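PDB 6GZF: glutathione S-transferase from Natrialba magadii ATCC 43099, which probably catalyses glutathione-dependent transfer reactions as a Xi class glutathione transferase, a class associated with glutathionyl-hydroquinone reductase activity. Local coordinates for residues Pro135-Thr140 / Met154-Thr159; Tyr297-Pro302 / Arg308-Gly313; Tyr188-Asn193 / Phe215-His220. All blocks are in the same frame, centred on the assembly; numbering follows the deposited sequence.

Contact 1 (Pro135-Thr140 / Met154-Thr159); sequences PVLWDT and MRMFDT
Leu-137 bridges strand 136-139 and helix 150-159, its two methyl branches meeting two consecutive helix residues, Met-156 and Phe-157. The contact across these segments is wholly apolar and small, 109 Å² of buried surface counted over both sides.

The aliphatic-to-sulfur part is made by Leu-137 CD2, which lies 3.7 Å from Met-156 SD. The leucine CG stands opposite its own backbone nitrogen (chi1 -177°), which carries the fork out from the sheet to the helix. Met-156 reaches it with a chain that runs straight about chi2 and turns at chi3 (76°), bringing the thioether sulfur to the methyl while the two side chains lie askew.

The aliphatic-to-aromatic part uses the other branch. Leu-137 CD1 approaches the rim of the Phe-157 ring close to the ring plane, 4.0 Å from CE1 and 4.1 Å from CZ of Phe-157, so the methyl sits at the edge and is not laid over a face. The two side chains pass one another in opposite directions. Thr-73 of helix 65-77 and Ile-83 also pack on Phe-157.

Backbone bonding fixes the strand: Leu-137 pairs with Val-146 and Asn-147, whereas its neighbours Val-136 and Trp-138 pair with Tyr-59 and His-57. Just before the strand, Pro-135 follows a cis peptide bond. An inner strand of a four-stranded mixed sheet, entered through a cis-proline and backed by the helix that follows the last strand, is characteristic of the thioredoxin-like N-terminal domain of glutathione transferases.

Contact 2 (Tyr297-Pro302 / Arg308-Gly313); sequences YYTTHP and RIVARG
Arg-308 reaches along the end of helix 290-299 to give a hydrogen bond from NH1 to the backbone oxygen O of Thr-299, 2.9 Å long. The donor lies nearly in line with the carbonyl bond (C=O...N angle 167°), but the bond is bent at the hydrogen (130°) and Thr-299 O is tilted 33° from the guanidinium plane. One face of the guanidinium is covered by Pro-302, whose CG is 3.7 Å from Arg-308 NH2. With alanine in place of Arg-308, Thr-299 O would probably lose this donor and the Pro-302 ring the flat group beside it.

Further along, the tail runs over Tyr-298. The backbone N of Ala-311 sits 3.7 Å above the centre of that ring, and Ala-311 CB lies 3.5 Å from CE1 of Tyr-298. CG of the tyrosine stands opposite the carbonyl carbon, which sends the ring out beside the tail. Between these two sites, CG2 of Thr-299 and CG2 of Val-310 touch at 3.7 Å.

A second shell holds these groups in place. Asn-305 ND2 bonds both Tyr-298 O and Ile-309 O, bridging the two segments, while Tyr-298 OH is bonded to Asn-252 O and Thr-299 OG1 to Glu-295 O. From the second subunit, Gln-204 OE1 bonds Val-310 N and Tyr-207 OH bonds Arg-312 N, so the tail is gripped by both copies. Tyr-297, the residue preceding Tyr-298 in the helix, is predicted to lower the pKa of the predicted nucleophilic cysteine, and its OH bonds that of Tyr-196. The arrangement is that of a C-terminal extension folded back over the last helix of the GST helical domain, at the dimer interface.

Contact 3 (Tyr188-Asn193 / Phe215-His220); sequences YEPINN and FGALAH
Ile-191, on helix 177-192, projects toward Ala-217 and Leu-218 of helix 204-224. From CB the chain divides. CG2 takes the position opposite the backbone nitrogen, while CG1 is placed opposite the carbonyl carbon (chi1 -66°) and leads into the contact. CG1 of Ile-191 lies 3.8 Å from CB of Ala-217. Because chi2 is close to fully extended (170°), the terminal methyl continues outward instead of folding back: CD1 of Ile-191 is 3.9 Å from the same Ala-217 CB, and 4.1 Å from CD2 of Leu-218, whose branched end reaches in from the flank of its helix. The isoleucine thus lies against the alanine methyl with its last two carbons and ends on the leucine.

Pro-190 approaches that methyl as well. Its CB is 3.8 Å from CB of Ala-217 and its ring carbon CG is nearly as close, so one small side chain receives two neighbours from the other helix.

The short helical segments approach to 8.8 Å between axes and cross almost at right angles, at -94°. Pro-190 lacks an N-H, and the helix is kinked there; Asn-193 N bonds Tyr-188 O, five residues back, in a wider pi-type turn.

Around them, Trp-221 of helix 204-224 and Met-243 and Thr-246 of helix 238-247 also pack on Ile-191. The side chains of Ile-191 and Tyr-254, which is predicted to lower the pKa of the predicted nucleophilic cysteine, are about 7 Å apart. The contact joins two helices of the all-helical C-terminal domain of the glutathione transferase fold.

How the contacts relate
Followed from the N terminus, the three contacts close successive loops, none nesting in or crossing another. Contact 1 comes first, joining strand 136-139 to helix 150-159 within the thioredoxin-like domain. The chain then enters the helical domain, where contact 3 brings helix 177-192 against helix 204-224, spanning helix 194-199 between them. Contact 2 closes the shortest loop, between the end of helix 290-299 and the tail that meets the second subunit. No two contacts touch: nearest atoms are about 8 Å apart between contacts 1 and 3 and between contacts 2 and 3. Contacts 1 and 2 lie on opposite sides of the chain's centre, their own centres 30 Å apart.

Contact 1 (Pro135-Thr140 / Met154-Thr159)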
loop_
_atom_site.group_PDB
_atom_site.type_symbol
_atom_site.label_atom_id
_atom_site.label_comp_id
_atom_site.label_asym_id
_atom_site.label_seq_id
_atom_site.Cartn_x
_atom_site.Cartn_y
_atom_site.Cartn_z
ATOM N N PRO A 135 -8.090 -22.512 -10.310
ATOM C CA PRO A 135 -8.724 -23.083 -11.504
ATOM C C PRO A 135 -9.443 -24.402 -11.245
ATOM O O PRO A 135 -9.247 -25.029 -10.204
ATOM C CB PRO A 135 -7.539 -23.299 -12.443
ATOM C CG PRO A 135 -6.424 -23.643 -11.516
ATOM C CD PRO A 135 -6.650 -22.822 -10.265
ATOM N N VAL A 136 -10.276 -24.805 -12.199
ATOM C CA VAL A 136 -10.962 -26.090 -12.145
ATOM C C VAL A 136 -10.926 -26.762 -13.513
ATOM O O VAL A 136 -11.483 -26.243 -14.480
ATOM C CB VAL A 136 -12.433 -25.942 -11.696
ATOM C CG1 VAL A 136 -13.190 -27.247 -11.905
ATOM C CG2 VAL A 136 -12.513 -25.500 -10.242
ATOM N N LEU A 137 -10.261 -27.910 -13.595
ATOM C CA LEU A 137 -10.249 -28.684 -14.828
ATOM C C LEU A 137 -11.451 -29.618 -14.849
ATOM O O LEU A 137 -11.606 -30.466 -13.970
ATOM C CB LEU A 137 -8.948 -29.475 -14.973
ATOM C CG LEU A 137 -8.809 -30.263 -16.277
ATOM C CD1 LEU A 137 -8.772 -29.318 -17.471
ATOM C CD2 LEU A 137 -7.572 -31.148 -16.250
ATOM N N TRP A 138 -12.305 -29.455 -15.855
ATOM C CA TRP A 138 -13.565 -30.187 -15.909
ATOM C C TRP A 138 -13.607 -31.187 -17.060
ATOM O O TRP A 138 -13.237 -30.869 -18.188
ATOM C CB TRP A 138 -14.733 -29.204 -16.032
ATOM C CG TRP A 138 -16.080 -29.846 -15.903
ATOM C CD1 TRP A 138 -16.785 -30.475 -16.887
ATOM C CD2 TRP A 138 -16.888 -29.914 -14.723
ATOM N NE1 TRP A 138 -17.981 -30.935 -16.391
ATOM C CE2 TRP A 138 -18.069 -30.603 -15.065
ATOM C CE3 TRP A 138 -16.729 -29.461 -13.409
ATOM C CZ2 TRP A 138 -19.084 -30.849 -14.144
ATOM C CZ3 TRP A 138 -17.738 -29.707 -12.497
ATOM C CH2 TRP A 138 -18.899 -30.394 -12.867
ATOM N N ASP A 139 -14.065 -32.400 -16.761
ATOM C CA ASP A 139 -14.260 -33.423 -17.782
ATOM C C ASP A 139 -15.713 -33.444 -18.241
ATOM O O ASP A 139 -16.626 -33.577 -17.430
ATOM C CB ASP A 139 -13.856 -34.799 -17.252
ATOM C CG ASP A 139 -14.070 -35.901 -18.269
ATOM O OD1 ASP A 139 -13.866 -35.644 -19.472
ATOM O OD2 ASP A 139 -14.439 -37.023 -17.866
ATOM N N THR A 140 -15.924 -33.315 -19.547
ATOM C CA THR A 140 -17.273 -33.262 -20.099
ATOM C C THR A 140 -17.865 -34.652 -20.319
ATOM O O THR A 140 -19.067 -34.791 -20.547
ATOM C CB THR A 140 -17.301 -32.491 -21.432
ATOM O OG1 THR A 140 -16.272 -32.987 -22.296
ATOM C CG2 THR A 140 -17.075 -31.005 -21.190
ATOM N N MET A 154 -1.133 -27.429 -14.449
ATOM C CA MET A 154 -0.036 -26.911 -15.259
ATOM C C MET A 154 0.858 -28.049 -15.738
ATOM O O MET A 154 1.239 -28.104 -16.908
ATOM C CB MET A 154 0.789 -25.892 -14.470
ATOM C CG MET A 154 2.105 -25.519 -15.141
ATOM S SD MET A 154 2.894 -24.050 -14.450
ATOM C CE MET A 154 3.308 -24.623 -12.804
ATOM N N ARG A 155 1.178 -28.959 -14.823
ATOM C CA ARG A 155 2.048 -30.091 -15.122
ATOM C C ARG A 155 1.454 -31.017 -16.183
ATOM O O ARG A 155 2.135 -31.390 -17.138
ATOM C CB ARG A 155 2.341 -30.886 -13.847
ATOM C CG ARG A 155 3.126 -32.169 -14.077
ATOM C CD ARG A 155 4.486 -31.890 -14.695
ATOM N NE ARG A 155 5.304 -31.026 -13.850
ATOM C CZ ARG A 155 6.066 -31.464 -12.854
ATOM N NH1 ARG A 155 6.779 -30.608 -12.135
ATOM N NH2 ARG A 155 6.114 -32.759 -12.576
ATOM N N MET A 156 0.189 -31.384 -16.018
ATOM C CA MET A 156 -0.442 -32.312 -16.950
ATOM C C MET A 156 -0.734 -31.644 -18.296
ATOM O O MET A 156 -0.751 -32.311 -19.331
ATOM C CB MET A 156 -1.721 -32.898 -16.348
ATOM C CG MET A 156 -2.866 -31.919 -16.171
ATOM S SD MET A 156 -4.297 -32.709 -15.407
ATOM C CE MET A 156 -3.769 -32.811 -13.697
ATOM N N PHE A 157 -0.954 -30.332 -18.282
ATOM C CA PHE A 157 -1.030 -29.563 -19.522
ATOM C C PHE A 157 0.296 -29.663 -20.261
ATOM O O PHE A 157 0.348 -29.680 -21.490
ATOM C CB PHE A 157 -1.349 -28.089 -19.252
ATOM C CG PHE A 157 -2.811 -27.794 -19.073
ATOM C CD1 PHE A 157 -3.736 -28.816 -18.948
ATOM C CD2 PHE A 157 -3.260 -26.482 -19.042
ATOM C CE1 PHE A 157 -5.080 -28.535 -18.785
ATOM C CE2 PHE A 157 -4.602 -26.195 -18.881
ATOM C CZ PHE A 157 -5.514 -27.223 -18.753
ATOM N N ASP A 158 1.368 -29.733 -19.480
ATOM C CA ASP A 158 2.727 -29.672 -19.992
ATOM C C ASP A 158 3.218 -31.009 -20.548
ATOM O O ASP A 158 3.868 -31.053 -21.591
ATOM C CB ASP A 158 3.662 -29.194 -18.878
ATOM C CG ASP A 158 5.021 -28.769 -19.390
ATOM O OD1 ASP A 158 5.141 -28.461 -20.591
ATOM O OD2 ASP A 158 5.969 -28.733 -18.582
ATOM N N THR A 159 2.901 -32.098 -19.857
ATOM C CA THR A 159 3.533 -33.379 -20.157
ATOM C C THR A 159 2.600 -34.452 -20.716
ATOM O O THR A 159 3.057 -35.541 -21.067
ATOM C CB THR A 159 4.208 -33.957 -18.897
ATOM O OG1 THR A 159 3.216 -34.203 -17.892
ATOM C CG2 THR A 159 5.242 -32.987 -18.352
#

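Contact 2 (Tyr297-Pro302 / Arg308-Gly313)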
loop_
_atom_site.group_PDB
_atom_site.type_symbol
_atom_site.label_atom_id
_atom_site.label_comp_id
_atom_site.label_asym_id
_atom_site.label_seq_id
_atom_site.Cartn_x
_atom_site.Cartn_y
_atom_site.Cartn_z
ATOM N N TYR A 297 -8.820 -7.608 -6.473
ATOM C CA TYR A 297 -8.135 -7.463 -5.195
ATOM C C TYR A 297 -8.538 -6.213 -4.416
ATOM O O TYR A 297 -8.501 -6.211 -3.188
ATOM C CB TYR A 297 -6.625 -7.475 -5.415
ATOM C CG TYR A 297 -6.087 -8.851 -5.723
ATOM C CD1 TYR A 297 -6.175 -9.380 -7.003
ATOM C CD2 TYR A 297 -5.504 -9.628 -4.731
ATOM C CE1 TYR A 297 -5.693 -10.640 -7.288
ATOM C CE2 TYR A 297 -5.018 -10.889 -5.007
ATOM C CZ TYR A 297 -5.115 -11.391 -6.287
ATOM O OH TYR A 297 -4.633 -12.647 -6.568
ATOM N N TYR A 298 -8.936 -5.159 -5.120
ATOM C CA TYR A 298 -9.246 -3.898 -4.450
ATOM C C TYR A 298 -10.720 -3.740 -4.066
ATOM O O TYR A 298 -11.048 -2.900 -3.229
ATOM C CB TYR A 298 -8.813 -2.713 -5.321
ATOM C CG TYR A 298 -7.320 -2.454 -5.298
ATOM C CD1 TYR A 298 -6.719 -1.849 -4.200
ATOM C CD2 TYR A 298 -6.515 -2.805 -6.374
ATOM C CE1 TYR A 298 -5.358 -1.609 -4.171
ATOM C CE2 TYR A 298 -5.152 -2.568 -6.354
ATOM C CZ TYR A 298 -4.579 -1.970 -5.251
ATOM O OH TYR A 298 -3.224 -1.732 -5.226
ATOM N N THR A 299 -11.605 -4.537 -4.659
ATOM C CA THR A 299 -13.038 -4.395 -4.384
ATOM C C THR A 299 -13.706 -5.657 -3.830
ATOM O O THR A 299 -14.883 -5.627 -3.474
ATOM C CB THR A 299 -13.814 -3.969 -5.651
ATOM O OG1 THR A 299 -13.938 -5.085 -6.541
ATOM C CG2 THR A 299 -13.112 -2.822 -6.360
ATOM N N THR A 300 -12.964 -6.759 -3.752
ATOM C CA THR A 300 -13.532 -8.028 -3.298
ATOM C C THR A 300 -13.121 -8.303 -1.845
ATOM O O THR A 300 -13.715 -9.140 -1.163
ATOM C CB THR A 300 -13.111 -9.189 -4.261
ATOM O OG1 THR A 300 -14.029 -9.250 -5.359
ATOM C CG2 THR A 300 -13.071 -10.553 -3.584
ATOM N N HIS A 301 -12.139 -7.551 -1.357
ATOM C CA HIS A 301 -11.659 -7.706 0.016
ATOM C C HIS A 301 -12.096 -6.548 0.918
ATOM O O HIS A 301 -11.395 -5.542 1.017
ATOM C CB HIS A 301 -10.132 -7.821 0.032
ATOM C CG HIS A 301 -9.601 -8.976 -0.760
ATOM N ND1 HIS A 301 -8.261 -9.140 -1.023
ATOM C CD2 HIS A 301 -10.234 -10.019 -1.347
ATOM C CE1 HIS A 301 -8.086 -10.239 -1.740
ATOM N NE2 HIS A 301 -9.268 -10.790 -1.947
ATOM N N PRO A 302 -13.254 -6.691 1.587
ATOM C CA PRO A 302 -13.790 -5.625 2.443
ATOM C C PRO A 302 -12.956 -5.365 3.698
ATOM O O PRO A 302 -12.811 -4.213 4.100
ATOM C CB PRO A 302 -15.181 -6.149 2.827
ATOM C CG PRO A 302 -15.501 -7.194 1.809
ATOM C CD PRO A 302 -14.184 -7.828 1.500
ATOM N N ARG A 308 -13.325 -0.130 -1.008
ATOM C CA ARG A 308 -13.208 -0.806 -2.300
ATOM C C ARG A 308 -12.683 0.093 -3.417
ATOM O O ARG A 308 -13.101 -0.021 -4.571
ATOM C CB ARG A 308 -14.561 -1.399 -2.700
ATOM C CG ARG A 308 -15.113 -2.382 -1.676
ATOM C CD ARG A 308 -16.418 -3.013 -2.133
ATOM N NE ARG A 308 -17.139 -3.624 -1.019
ATOM C CZ ARG A 308 -17.578 -4.879 -1.005
ATOM N NH1 ARG A 308 -17.371 -5.670 -2.047
ATOM N NH2 ARG A 308 -18.224 -5.343 0.057
ATOM N N ILE A 309 -11.763 0.987 -3.067
ATOM C CA ILE A 309 -11.172 1.898 -4.038
ATOM C C ILE A 309 -10.030 1.226 -4.795
ATOM O O ILE A 309 -9.069 0.753 -4.189
ATOM C CB ILE A 309 -10.643 3.181 -3.366
ATOM C CG1 ILE A 309 -11.801 3.991 -2.780
ATOM C CG2 ILE A 309 -9.862 4.023 -4.365
ATOM C CD1 ILE A 309 -12.861 4.359 -3.794
ATOM N N VAL A 310 -10.142 1.183 -6.117
ATOM C CA VAL A 310 -9.084 0.624 -6.947
ATOM C C VAL A 310 -7.919 1.601 -7.051
ATOM O O VAL A 310 -8.033 2.647 -7.688
ATOM C CB VAL A 310 -9.589 0.281 -8.360
ATOM C CG1 VAL A 310 -8.446 -0.233 -9.219
ATOM C CG2 VAL A 310 -10.710 -0.744 -8.288
ATOM N N ALA A 311 -6.803 1.257 -6.415
ATOM C CA ALA A 311 -5.613 2.097 -6.455
ATOM C C ALA A 311 -5.069 2.193 -7.875
ATOM O O ALA A 311 -5.223 1.268 -8.673
ATOM C CB ALA A 311 -4.549 1.561 -5.511
ATOM N N ARG A 312 -4.432 3.317 -8.184
ATOM C CA ARG A 312 -3.935 3.572 -9.530
ATOM C C ARG A 312 -2.730 2.701 -9.868
ATOM O O ARG A 312 -2.714 2.019 -10.893
ATOM C CB ARG A 312 -3.575 5.050 -9.687
ATOM C CG ARG A 312 -2.937 5.398 -11.018
ATOM C CD ARG A 312 -2.802 6.901 -11.174
ATOM N NE ARG A 312 -2.243 7.270 -12.470
ATOM C CZ ARG A 312 -2.206 8.513 -12.939
ATOM N NH1 ARG A 312 -2.702 9.509 -12.218
ATOM N NH2 ARG A 312 -1.676 8.759 -14.129
ATOM N N GLY A 313 -1.721 2.727 -9.004
ATOM C CA GLY A 313 -0.522 1.939 -9.218
ATOM C C GLY A 313 0.455 2.612 -10.162
ATOM O O GLY A 313 0.138 3.642 -10.758
#

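Contact 3 (Tyr188-Asn193 / Phe215-His220)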
loop_
_atom_site.group_PDB
_atom_site.type_symbol
_atom_site.label_atom_id
_atom_site.label_comp_id
_atom_site.label_asym_id
_atom_site.label_seq_id
_atom_site.Cartn_x
_atom_site.Cartn_y
_atom_site.Cartn_z
ATOM N N TYR A 188 7.287 -21.512 -3.205
ATOM C CA TYR A 188 5.872 -21.709 -2.921
ATOM C C TYR A 188 5.393 -20.978 -1.668
ATOM O O TYR A 188 4.386 -20.272 -1.703
ATOM C CB TYR A 188 5.571 -23.201 -2.791
ATOM C CG TYR A 188 4.120 -23.499 -2.509
ATOM C CD1 TYR A 188 3.154 -23.312 -3.487
ATOM C CD2 TYR A 188 3.716 -23.970 -1.268
ATOM C CE1 TYR A 188 1.827 -23.581 -3.238
ATOM C CE2 TYR A 188 2.389 -24.244 -1.009
ATOM C CZ TYR A 188 1.449 -24.048 -1.999
ATOM O OH TYR A 188 0.125 -24.317 -1.758
ATOM N N GLU A 189 6.111 -21.148 -0.563
ATOM C CA GLU A 189 5.689 -20.559 0.706
ATOM C C GLU A 189 6.097 -19.085 0.879
ATOM O O GLU A 189 5.252 -18.257 1.218
ATOM C CB GLU A 189 6.221 -21.389 1.880
ATOM C CG GLU A 189 5.302 -21.397 3.091
ATOM C CD GLU A 189 5.988 -21.906 4.345
ATOM O OE1 GLU A 189 6.638 -22.971 4.281
ATOM O OE2 GLU A 189 5.875 -21.237 5.395
ATOM N N PRO A 190 7.381 -18.741 0.652
ATOM C CA PRO A 190 7.736 -17.341 0.918
ATOM C C PRO A 190 7.234 -16.352 -0.133
ATOM O O PRO A 190 7.074 -15.175 0.186
ATOM C CB PRO A 190 9.267 -17.370 0.931
ATOM C CG PRO A 190 9.616 -18.488 0.028
ATOM C CD PRO A 190 8.566 -19.531 0.268
ATOM N N ILE A 191 6.991 -16.812 -1.357
ATOM C CA ILE A 191 6.629 -15.901 -2.439
ATOM C C ILE A 191 5.189 -16.075 -2.921
ATOM O O ILE A 191 4.409 -15.123 -2.899
ATOM C CB ILE A 191 7.580 -16.059 -3.640
ATOM C CG1 ILE A 191 8.993 -15.611 -3.257
ATOM C CG2 ILE A 191 7.083 -15.253 -4.826
ATOM C CD1 ILE A 191 10.043 -15.944 -4.292
ATOM N N ASN A 192 4.838 -17.282 -3.359
ATOM C CA ASN A 192 3.497 -17.541 -3.879
ATOM C C ASN A 192 2.409 -17.367 -2.820
ATOM O O ASN A 192 1.415 -16.679 -3.052
ATOM C CB ASN A 192 3.418 -18.946 -4.479
ATOM C CG ASN A 192 4.237 -19.085 -5.748
ATOM O OD1 ASN A 192 4.535 -18.096 -6.420
ATOM N ND2 ASN A 192 4.600 -20.316 -6.087
ATOM N N ASN A 193 2.601 -17.991 -1.663
ATOM C CA ASN A 193 1.648 -17.871 -0.564
ATOM C C ASN A 193 2.009 -16.743 0.396
ATOM O O ASN A 193 1.165 -16.276 1.161
ATOM C CB ASN A 193 1.552 -19.189 0.207
ATOM C CG ASN A 193 0.531 -20.138 -0.385
ATOM O OD1 ASN A 193 -0.480 -19.713 -0.942
ATOM N ND2 ASN A 193 0.787 -21.436 -0.258
ATOM N N PHE A 215 10.701 -10.867 0.925
ATOM C CA PHE A 215 11.717 -10.045 0.280
ATOM C C PHE A 215 13.108 -10.648 0.434
ATOM O O PHE A 215 14.026 -10.314 -0.316
ATOM C CB PHE A 215 11.681 -8.624 0.841
ATOM C CG PHE A 215 10.536 -7.805 0.321
ATOM C CD1 PHE A 215 10.665 -7.075 -0.849
ATOM C CD2 PHE A 215 9.324 -7.780 0.991
ATOM C CE1 PHE A 215 9.611 -6.326 -1.336
ATOM C CE2 PHE A 215 8.265 -7.033 0.508
ATOM C CZ PHE A 215 8.410 -6.305 -0.657
ATOM N N GLY A 216 13.258 -11.540 1.407
ATOM C CA GLY A 216 14.480 -12.308 1.539
ATOM C C GLY A 216 14.578 -13.293 0.393
ATOM O O GLY A 216 15.634 -13.453 -0.219
ATOM N N ALA A 217 13.458 -13.947 0.096
ATOM C CA ALA A 217 13.385 -14.901 -1.005
ATOM C C ALA A 217 13.566 -14.207 -2.351
ATOM O O ALA A 217 14.231 -14.730 -3.245
ATOM C CB ALA A 217 12.061 -15.649 -0.969
ATOM N N LEU A 218 12.968 -13.026 -2.487
ATOM C CA LEU A 218 13.060 -12.254 -3.721
ATOM C C LEU A 218 14.490 -11.790 -3.983
ATOM O O LEU A 218 14.937 -11.744 -5.129
ATOM C CB LEU A 218 12.117 -11.051 -3.670
ATOM C CG LEU A 218 10.624 -11.369 -3.751
ATOM C CD1 LEU A 218 9.792 -10.123 -3.494
ATOM C CD2 LEU A 218 10.283 -11.978 -5.104
ATOM N N ALA A 219 15.202 -11.447 -2.914
ATOM C CA ALA A 219 16.583 -10.997 -3.030
ATOM C C ALA A 219 17.499 -12.146 -3.439
ATOM O O ALA A 219 18.479 -11.943 -4.156
ATOM C CB ALA A 219 17.053 -10.382 -1.722
ATOM N N HIS A 220 17.174 -13.349 -2.978
ATOM C CA HIS A 220 17.960 -14.532 -3.308
ATOM C C HIS A 220 17.889 -14.840 -4.797
ATOM O O HIS A 220 18.916 -14.970 -5.463
ATOM C CB HIS A 220 17.482 -15.743 -2.503
ATOM C CG HIS A 220 17.947 -17.055 -3.054
ATOM N ND1 HIS A 220 19.278 -17.342 -3.271
ATOM C CD2 HIS A 220 17.257 -18.155 -3.438
ATOM C CE1 HIS A 220 19.386 -18.564 -3.762
ATOM N NE2 HIS A 220 18.175 -19.079 -3.873
#